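Local coordinates for epsin-3 (Saccharomyces cerevisiae, PDB 3ONK), which helps recruit clathrin to the Golgi network and endosomes, binding membranes rich in phosphatidylinositol-3,5-bisphosphate, here represented by its ENTH domain, at residues E18-E23 against L71-Y76; M51-F56 against D87-S92. All coordinates share one frame; numbering follows the deposited sequence.

Overall arrangement
Starting at the N terminus, the chain leaves helix 11-19, passes through helices 29-38 and 42-57, and enters helix 64-80, where interaction 1 closes a loop with 47 residues between its segments. Interaction 2 begins within that loop, on helix 42-57, and closes beyond it, on helix 83-90 and the residues after it, with 30 residues between. The segments therefore alternate along the chain and the two loops cross. Their centres lie about 13 Å apart, joined by packing of Ile52 on Leu73 and Leu74 and of Phe53 on Leu74, and by a weak hydrogen bond between Arg55 NE and Thr20 OG1. Together they tie helices 11-19, 42-57, 64-80 and 83-90 of the all-helical ENTH domain.

Interaction 1: residues E18-E23 against L71-Y76; sequences EATNNE and LQLLDY
Leu73 has CG opposite the backbone N (chi1 179°), and with chi2 at 52° its CD2 is carried out in an extended line from the backbone, CD1 being the branch turned to the side. In the ENTH domain, a superhelix of stacked alpha helices, this methyl joins helix 64-80 to helix 11-19 and the residue after it. CD2 of Leu73 meets CB of Ala19 at 4.2 Å and CG2 of Thr20 at 4.3 Å, so one branch of the leucine serves both neighbours. The contact is small, 90 Å² in all, but all three residues are buried. Thr20 offers its CG2 methyl to the leucine, while OG1 reaches back to the carbonyl O of Val16 in helix 11-19, besides its weak bond with Arg55. Ile35 and Leu31 of helix 29-38 also pack on Ala19. Farther along, an Asx turn shapes the chain: Asn21 OD1 accepts from Glu23 N (3.0 Å). Lys69 of helix 64-80 donates to Asn21 OD1 and to Glu23 O, a polar tie beside the apolar one. The Asn21 amide also donates from ND2 to Glu23 OE1 at 2.9 Å, approaching from above the carboxylate plane.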
ATOM      1  N   GLU A  18      -5.972   9.558   4.943  1.00 20.74           N
ATOM      2  CA  GLU A  18      -5.795  10.610   3.940  1.00 18.20           C
ATOM      3  C   GLU A  18      -5.035  10.117   2.708  1.00 22.40           C
ATOM      4  O   GLU A  18      -5.411  10.406   1.571  1.00 21.39           O
ATOM      5  CB  GLU A  18      -5.060  11.835   4.522  1.00 22.29           C
ATOM      6  CG  GLU A  18      -4.593  12.816   3.421  1.00 24.16           C
ATOM      7  CD  GLU A  18      -3.820  14.037   3.930  1.00 35.72           C
ATOM      8  OE1 GLU A  18      -3.554  14.146   5.146  1.00 31.29           O
ATOM      9  OE2 GLU A  18      -3.474  14.897   3.088  1.00 38.07           O
ATOM     10  N   ALA A  19      -3.955   9.383   2.935  1.00 23.87           N
ATOM     11  CA  ALA A  19      -3.158   8.849   1.826  1.00 21.72           C
ATOM     12  C   ALA A  19      -3.946   7.871   0.946  1.00 25.99           C
ATOM     13  O   ALA A  19      -3.534   7.567  -0.176  1.00 22.78           O
ATOM     14  CB  ALA A  19      -1.918   8.169   2.358  1.00 15.29           C
ATOM     15  N   THR A  20      -5.065   7.362   1.460  1.00 26.15           N
ATOM     16  CA  THR A  20      -5.864   6.383   0.720  1.00 21.40           C
ATOM     17  C   THR A  20      -7.322   6.812   0.544  1.00 26.32           C
ATOM     18  O   THR A  20      -8.179   5.980   0.253  1.00 27.77           O
ATOM     19  CB  THR A  20      -5.800   4.978   1.373  1.00 23.01           C
ATOM     20  OG1 THR A  20      -6.308   5.034   2.708  1.00 25.49           O
ATOM     21  CG2 THR A  20      -4.363   4.490   1.430  1.00 21.61           C
ATOM     22  N   ASN A  21      -7.584   8.114   0.700  1.00 21.37           N
ATOM     23  CA  ASN A  21      -8.926   8.680   0.550  1.00 27.68           C
ATOM     24  C   ASN A  21      -9.459   8.593  -0.879  1.00 31.43           C
ATOM     25  O   ASN A  21      -8.784   8.065  -1.775  1.00 25.97           O
ATOM     26  CB  ASN A  21      -8.975  10.138   1.045  1.00 19.76           C
ATOM     27  CG  ASN A  21      -8.207  11.092   0.154  1.00 25.44           C
ATOM     28  OD1 ASN A  21      -8.007  10.841  -1.034  1.00 23.05           O
ATOM     29  ND2 ASN A  21      -7.784  12.212   0.725  1.00 29.10           N
ATOM     30  N   ASN A  22     -10.658   9.140  -1.086  1.00 28.02           N
ATOM     31  CA  ASN A  22     -11.341   9.040  -2.377  1.00 31.17           C
ATOM     32  C   ASN A  22     -11.096  10.174  -3.385  1.00 29.87           C
ATOM     33  O   ASN A  22     -11.720  10.202  -4.448  1.00 30.49           O
ATOM     34  CB  ASN A  22     -12.847   8.859  -2.169  1.00 35.13           C
ATOM     35  CG  ASN A  22     -13.337   7.508  -2.631  1.00 46.91           C
ATOM     36  OD1 ASN A  22     -13.943   6.757  -1.856  1.00 52.46           O
ATOM     37  ND2 ASN A  22     -13.070   7.176  -3.899  1.00 43.00           N
ATOM     38  N   GLU A  23     -10.217  11.116  -3.056  1.00 25.08           N
ATOM     39  CA  GLU A  23      -9.821  12.123  -4.029  1.00 24.21           C
ATOM     40  C   GLU A  23      -9.207  11.410  -5.222  1.00 25.31           C
ATOM     41  O   GLU A  23      -8.574  10.356  -5.062  1.00 26.76           O
ATOM     42  CB  GLU A  23      -8.805  13.093  -3.432  1.00 27.02           C
ATOM     43  CG  GLU A  23      -9.313  13.859  -2.224  1.00 29.40           C
ATOM     44  CD  GLU A  23      -8.213  14.658  -1.553  1.00 36.61           C
ATOM     45  OE1 GLU A  23      -7.103  14.109  -1.366  1.00 39.77           O
ATOM     46  OE2 GLU A  23      -8.453  15.839  -1.216  1.00 44.31           O
ATOM     47  N   LEU A  71      -2.241   0.367  -2.407  1.00 23.89           N
ATOM     48  CA  LEU A  71      -1.142  -0.372  -3.039  1.00 25.60           C
ATOM     49  C   LEU A  71       0.089   0.505  -3.218  1.00 19.51           C
ATOM     50  O   LEU A  71       1.196   0.103  -2.856  1.00 19.98           O
ATOM     51  CB  LEU A  71      -1.559  -0.962  -4.396  1.00 19.86           C
ATOM     52  CG  LEU A  71      -2.614  -2.087  -4.389  1.00 21.39           C
ATOM     53  CD1 LEU A  71      -2.937  -2.485  -5.832  1.00 22.46           C
ATOM     54  CD2 LEU A  71      -2.145  -3.297  -3.584  1.00 20.18           C
ATOM     55  N   GLN A  72      -0.116   1.690  -3.794  1.00 19.78           N
ATOM     56  CA  GLN A  72       0.946   2.676  -3.938  1.00 21.41           C
ATOM     57  C   GLN A  72       1.644   2.944  -2.615  1.00 19.17           C
ATOM     58  O   GLN A  72       2.861   2.996  -2.562  1.00 21.40           O
ATOM     59  CB  GLN A  72       0.397   4.002  -4.472  1.00 21.33           C
ATOM     60  CG  GLN A  72       0.008   4.001  -5.928  1.00 21.64           C
ATOM     61  CD  GLN A  72      -0.556   5.337  -6.363  1.00 26.63           C
ATOM     62  OE1 GLN A  72      -1.616   5.761  -5.889  1.00 17.06           O
ATOM     63  NE2 GLN A  72       0.151   6.015  -7.274  1.00 20.89           N
ATOM     64  N   LEU A  73       0.869   3.155  -1.552  1.00 17.78           N
ATOM     65  CA  LEU A  73       1.447   3.401  -0.226  1.00 19.56           C
ATOM     66  C   LEU A  73       2.292   2.222   0.251  1.00 20.52           C
ATOM     67  O   LEU A  73       3.385   2.395   0.786  1.00 19.52           O
ATOM     68  CB  LEU A  73       0.343   3.665   0.802  1.00 18.08           C
ATOM     69  CG  LEU A  73       0.781   3.928   2.245  1.00 17.37           C
ATOM     70  CD1 LEU A  73       1.839   5.035   2.348  1.00 13.57           C
ATOM     71  CD2 LEU A  73      -0.436   4.275   3.111  1.00 15.75           C
ATOM     72  N   LEU A  74       1.763   1.021   0.056  1.00 20.38           N
ATOM     73  CA  LEU A  74       2.396  -0.188   0.548  1.00 17.90           C
ATOM     74  C   LEU A  74       3.685  -0.442  -0.230  1.00 22.70           C
ATOM     75  O   LEU A  74       4.674  -0.932   0.319  1.00 23.23           O
ATOM     76  CB  LEU A  74       1.410  -1.353   0.419  1.00 22.36           C
ATOM     77  CG  LEU A  74       1.480  -2.628   1.262  1.00 25.29           C
ATOM     78  CD1 LEU A  74       1.621  -2.387   2.765  1.00 20.38           C
ATOM     79  CD2 LEU A  74       0.234  -3.473   0.970  1.00 29.59           C
ATOM     80  N   ASP A  75       3.691  -0.076  -1.506  1.00 18.74           N
ATOM     81  CA  ASP A  75       4.916  -0.165  -2.281  1.00 21.66           C
ATOM     82  C   ASP A  75       5.982   0.756  -1.689  1.00 20.42           C
ATOM     83  O   ASP A  75       7.129   0.367  -1.468  1.00 21.65           O
ATOM     84  CB  ASP A  75       4.659   0.222  -3.739  1.00 23.35           C
ATOM     85  CG  ASP A  75       5.881   0.016  -4.613  1.00 25.72           C
ATOM     86  OD1 ASP A  75       6.254  -1.151  -4.833  1.00 29.35           O
ATOM     87  OD2 ASP A  75       6.490   1.019  -5.047  1.00 24.64           O
ATOM     88  N   TYR A  76       5.593   1.993  -1.440  1.00 20.18           N
ATOM     89  CA  TYR A  76       6.522   2.973  -0.902  1.00 21.14           C
ATOM     90  C   TYR A  76       7.078   2.488   0.438  1.00 20.54           C
ATOM     91  O   TYR A  76       8.264   2.638   0.709  1.00 20.84           O
ATOM     92  CB  TYR A  76       5.819   4.327  -0.745  1.00 18.06           C
ATOM     93  CG  TYR A  76       6.742   5.463  -0.365  1.00 23.07           C
ATOM     94  CD1 TYR A  76       7.349   6.254  -1.343  1.00 19.27           C
ATOM     95  CD2 TYR A  76       7.016   5.742   0.972  1.00 23.56           C
ATOM     96  CE1 TYR A  76       8.190   7.301  -0.988  1.00 23.48           C
ATOM     97  CE2 TYR A  76       7.861   6.776   1.333  1.00 19.52           C
ATOM     98  CZ  TYR A  76       8.447   7.548   0.355  1.00 25.08           C
ATOM     99  OH  TYR A  76       9.290   8.574   0.724  1.00 29.02           O
TER

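Interaction 2: residues M51-F56 against D87-S92; sequences MIFRRF and DDTRNS
Phe53 lays one face of its ring against the CB of Ser92, a CH-pi contact with CB 4.3 Å from the ring centroid and 27° off the normal. The overlap is displaced toward the far rim, since CB of Ser92 is 3.9 Å from CE2 of Phe53 and nearly as close to CZ. OG of Ser92 lies over the same face, 3.8 Å from CE2 of Phe53, as a packing neighbour. A second approach comes at the ring edge, near its plane: CG2 of Thr89 meets CZ of Phe53 at 4.0 Å. That methyl lies on the far side of the Thr89 CA-CB bond from the backbone N, while OG1 turns back to the carbonyl O of Phe85. Ser92 N donates to Thr89 O (2.9 Å), which places the two residues within one turn; the ring touches both. Leu95 and Ile96 of helix 93-97 also touch the Phe53 side chain. An alanine in place of Phe53 is likely to open a gap between the helices and deprive Ser92 CB and Thr89 CG2 of the surface they rest on. An aromatic wedge from helix 42-57 thus meets the junction of helices 83-90 and 93-97, a buried packing contact between helices of the ENTH-domain superhelix.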
ATOM      1  N   MET A  51      -5.062  -0.189   9.020  1.00 25.07           N
ATOM      2  CA  MET A  51      -5.658   0.782   8.121  1.00 26.19           C
ATOM      3  C   MET A  51      -5.463   0.421   6.645  1.00 30.14           C
ATOM      4  O   MET A  51      -6.393   0.545   5.842  1.00 31.54           O
ATOM      5  CB  MET A  51      -5.079   2.168   8.408  1.00 26.41           C
ATOM      6  CG  MET A  51      -5.415   2.729   9.789  1.00 33.28           C
ATOM      7  SD  MET A  51      -7.176   3.028  10.051  1.00 36.95           S
ATOM      8  CE  MET A  51      -7.651   3.705   8.471  1.00 32.57           C
ATOM      9  N   ILE A  52      -4.259  -0.021   6.286  1.00 22.81           N
ATOM     10  CA  ILE A  52      -3.957  -0.287   4.883  1.00 23.82           C
ATOM     11  C   ILE A  52      -4.743  -1.466   4.338  1.00 26.31           C
ATOM     12  O   ILE A  52      -5.231  -1.421   3.214  1.00 25.37           O
ATOM     13  CB  ILE A  52      -2.460  -0.548   4.622  1.00 25.38           C
ATOM     14  CG1 ILE A  52      -1.663   0.754   4.684  1.00 25.26           C
ATOM     15  CG2 ILE A  52      -2.275  -1.154   3.228  1.00 24.22           C
ATOM     16  CD1 ILE A  52      -0.258   0.639   4.070  1.00 18.41           C
ATOM     17  N   PHE A  53      -4.867  -2.527   5.131  1.00 27.66           N
ATOM     18  CA  PHE A  53      -5.526  -3.731   4.633  1.00 27.98           C
ATOM     19  C   PHE A  53      -7.050  -3.658   4.750  1.00 32.66           C
ATOM     20  O   PHE A  53      -7.760  -4.328   4.003  1.00 33.73           O
ATOM     21  CB  PHE A  53      -4.969  -4.985   5.298  1.00 25.04           C
ATOM     22  CG  PHE A  53      -3.511  -5.226   5.003  1.00 28.45           C
ATOM     23  CD1 PHE A  53      -3.056  -5.267   3.694  1.00 30.81           C
ATOM     24  CD2 PHE A  53      -2.605  -5.426   6.026  1.00 27.91           C
ATOM     25  CE1 PHE A  53      -1.715  -5.496   3.406  1.00 33.87           C
ATOM     26  CE2 PHE A  53      -1.250  -5.653   5.748  1.00 31.84           C
ATOM     27  CZ  PHE A  53      -0.810  -5.682   4.435  1.00 25.89           C
ATOM     28  N   ARG A  54      -7.550  -2.838   5.673  1.00 32.43           N
ATOM     29  CA  ARG A  54      -8.986  -2.587   5.752  1.00 33.50           C
ATOM     30  C   ARG A  54      -9.506  -2.318   4.360  1.00 33.57           C
ATOM     31  O   ARG A  54     -10.599  -2.730   3.999  1.00 36.01           O
ATOM     32  CB  ARG A  54      -9.298  -1.395   6.657  1.00 33.29           C
ATOM     33  CG  ARG A  54      -9.039  -1.688   8.122  1.00 41.69           C
ATOM     34  CD  ARG A  54      -9.542  -0.595   9.045  1.00 45.91           C
ATOM     35  NE  ARG A  54      -9.246  -0.940  10.432  1.00 48.84           N
ATOM     36  CZ  ARG A  54     -10.003  -1.736  11.180  1.00 54.46           C
ATOM     37  NH1 ARG A  54     -11.116  -2.264  10.677  1.00 56.36           N
ATOM     38  NH2 ARG A  54      -9.651  -2.001  12.432  1.00 52.52           N
ATOM     39  N   ARG A  55      -8.693  -1.627   3.574  1.00 41.29           N
ATOM     40  CA  ARG A  55      -9.071  -1.257   2.220  1.00 41.94           C
ATOM     41  C   ARG A  55      -9.274  -2.481   1.312  1.00 47.49           C
ATOM     42  O   ARG A  55     -10.270  -2.562   0.587  1.00 49.62           O
ATOM     43  CB  ARG A  55      -8.036  -0.289   1.639  1.00 39.91           C
ATOM     44  CG  ARG A  55      -8.501   1.169   1.621  1.00 40.57           C
ATOM     45  CD  ARG A  55      -8.944   1.653   3.006  1.00 52.82           C
ATOM     46  NE  ARG A  55      -7.931   2.487   3.657  1.00 49.24           N
ATOM     47  CZ  ARG A  55      -7.917   2.789   4.956  1.00 45.06           C
ATOM     48  NH1 ARG A  55      -8.867   2.321   5.771  1.00 34.22           N
ATOM     49  NH2 ARG A  55      -6.940   3.553   5.442  1.00 35.37           N
ATOM     50  N   PHE A  56      -8.345  -3.435   1.379  1.00 39.64           N
ATOM     51  CA  PHE A  56      -8.375  -4.620   0.522  1.00 39.32           C
ATOM     52  C   PHE A  56      -9.594  -5.481   0.751  1.00 43.40           C
ATOM     53  O   PHE A  56     -10.025  -6.219  -0.140  1.00 45.30           O
ATOM     54  CB  PHE A  56      -7.127  -5.481   0.739  1.00 31.30           C
ATOM     55  CG  PHE A  56      -5.851  -4.757   0.482  1.00 37.14           C
ATOM     56  CD1 PHE A  56      -5.865  -3.475  -0.045  1.00 36.40           C
ATOM     57  CD2 PHE A  56      -4.634  -5.346   0.759  1.00 36.71           C
ATOM     58  CE1 PHE A  56      -4.688  -2.796  -0.287  1.00 36.69           C
ATOM     59  CE2 PHE A  56      -3.457  -4.670   0.524  1.00 31.51           C
ATOM     60  CZ  PHE A  56      -3.483  -3.398  -0.003  1.00 33.64           C
ATOM     61  N   ASP A  87       8.293  -7.676   7.393  1.00 19.28           N
ATOM     62  CA  ASP A  87       8.001  -8.898   8.133  1.00 19.03           C
ATOM     63  C   ASP A  87       6.496  -8.964   8.406  1.00 22.36           C
ATOM     64  O   ASP A  87       5.842  -9.958   8.076  1.00 20.98           O
ATOM     65  CB  ASP A  87       8.787  -8.949   9.455  1.00 23.25           C
ATOM     66  CG  ASP A  87      10.282  -9.189   9.249  1.00 28.54           C
ATOM     67  OD1 ASP A  87      11.051  -9.060  10.225  1.00 37.10           O
ATOM     68  OD2 ASP A  87      10.698  -9.510   8.120  1.00 27.57           O
ATOM     69  N   ASP A  88       5.944  -7.901   8.991  1.00 19.75           N
ATOM     70  CA  ASP A  88       4.498  -7.832   9.262  1.00 19.00           C
ATOM     71  C   ASP A  88       3.668  -8.078   8.005  1.00 20.17           C
ATOM     72  O   ASP A  88       2.778  -8.922   7.998  1.00 19.15           O
ATOM     73  CB  ASP A  88       4.128  -6.462   9.816  1.00 22.41           C
ATOM     74  CG  ASP A  88       4.660  -6.231  11.217  1.00 22.63           C
ATOM     75  OD1 ASP A  88       5.258  -7.156  11.811  1.00 20.38           O
ATOM     76  OD2 ASP A  88       4.462  -5.116  11.730  1.00 26.23           O
ATOM     77  N   THR A  89       3.988  -7.343   6.942  1.00 19.67           N
ATOM     78  CA  THR A  89       3.261  -7.430   5.677  1.00 16.09           C
ATOM     79  C   THR A  89       3.317  -8.835   5.078  1.00 17.69           C
ATOM     80  O   THR A  89       2.342  -9.314   4.514  1.00 17.80           O
ATOM     81  CB  THR A  89       3.807  -6.406   4.642  1.00 17.06           C
ATOM     82  OG1 THR A  89       3.747  -5.075   5.182  1.00 22.29           O
ATOM     83  CG2 THR A  89       2.994  -6.467   3.355  1.00 21.24           C
ATOM     84  N   ARG A  90       4.462  -9.496   5.188  1.00 17.68           N
ATOM     85  CA  ARG A  90       4.572 -10.872   4.690  1.00 21.46           C
ATOM     86  C   ARG A  90       3.543 -11.835   5.294  1.00 19.56           C
ATOM     87  O   ARG A  90       3.113 -12.781   4.628  1.00 24.91           O
ATOM     88  CB  ARG A  90       6.006 -11.394   4.838  1.00 19.88           C
ATOM     89  CG  ARG A  90       6.895 -10.922   3.701  1.00 18.77           C
ATOM     90  CD  ARG A  90       8.369 -11.124   3.979  1.00 22.27           C
ATOM     91  NE  ARG A  90       9.161 -10.922   2.771  1.00 20.93           N
ATOM     92  CZ  ARG A  90      10.467 -11.147   2.690  1.00 22.54           C
ATOM     93  NH1 ARG A  90      11.147 -11.559   3.761  1.00 24.40           N
ATOM     94  NH2 ARG A  90      11.093 -10.950   1.544  1.00 27.08           N
ATOM     95  N   ASN A  91       3.144 -11.577   6.545  1.00 20.16           N
ATOM     96  CA  ASN A  91       2.137 -12.382   7.230  1.00 21.85           C
ATOM     97  C   ASN A  91       0.726 -12.219   6.643  1.00 25.11           C
ATOM     98  O   ASN A  91      -0.206 -12.913   7.047  1.00 24.28           O
ATOM     99  CB  ASN A  91       2.127 -12.071   8.738  1.00 20.70           C
ATOM    100  CG  ASN A  91       3.423 -12.479   9.431  1.00 22.77           C
ATOM    101  OD1 ASN A  91       4.143 -13.348   8.951  1.00 21.49           O
ATOM    102  ND2 ASN A  91       3.720 -11.850  10.571  1.00 22.71           N
ATOM    103  N   SER A  92       0.588 -11.304   5.687  1.00 24.62           N
ATOM    104  CA  SER A  92      -0.694 -10.993   5.064  1.00 25.20           C
ATOM    105  C   SER A  92      -0.689 -11.171   3.545  1.00 25.59           C
ATOM    106  O   SER A  92      -1.568 -10.635   2.875  1.00 25.00           O
ATOM    107  CB  SER A  92      -1.088  -9.546   5.362  1.00 24.81           C
ATOM    108  OG  SER A  92      -1.279  -9.313   6.742  1.00 27.58           O
TER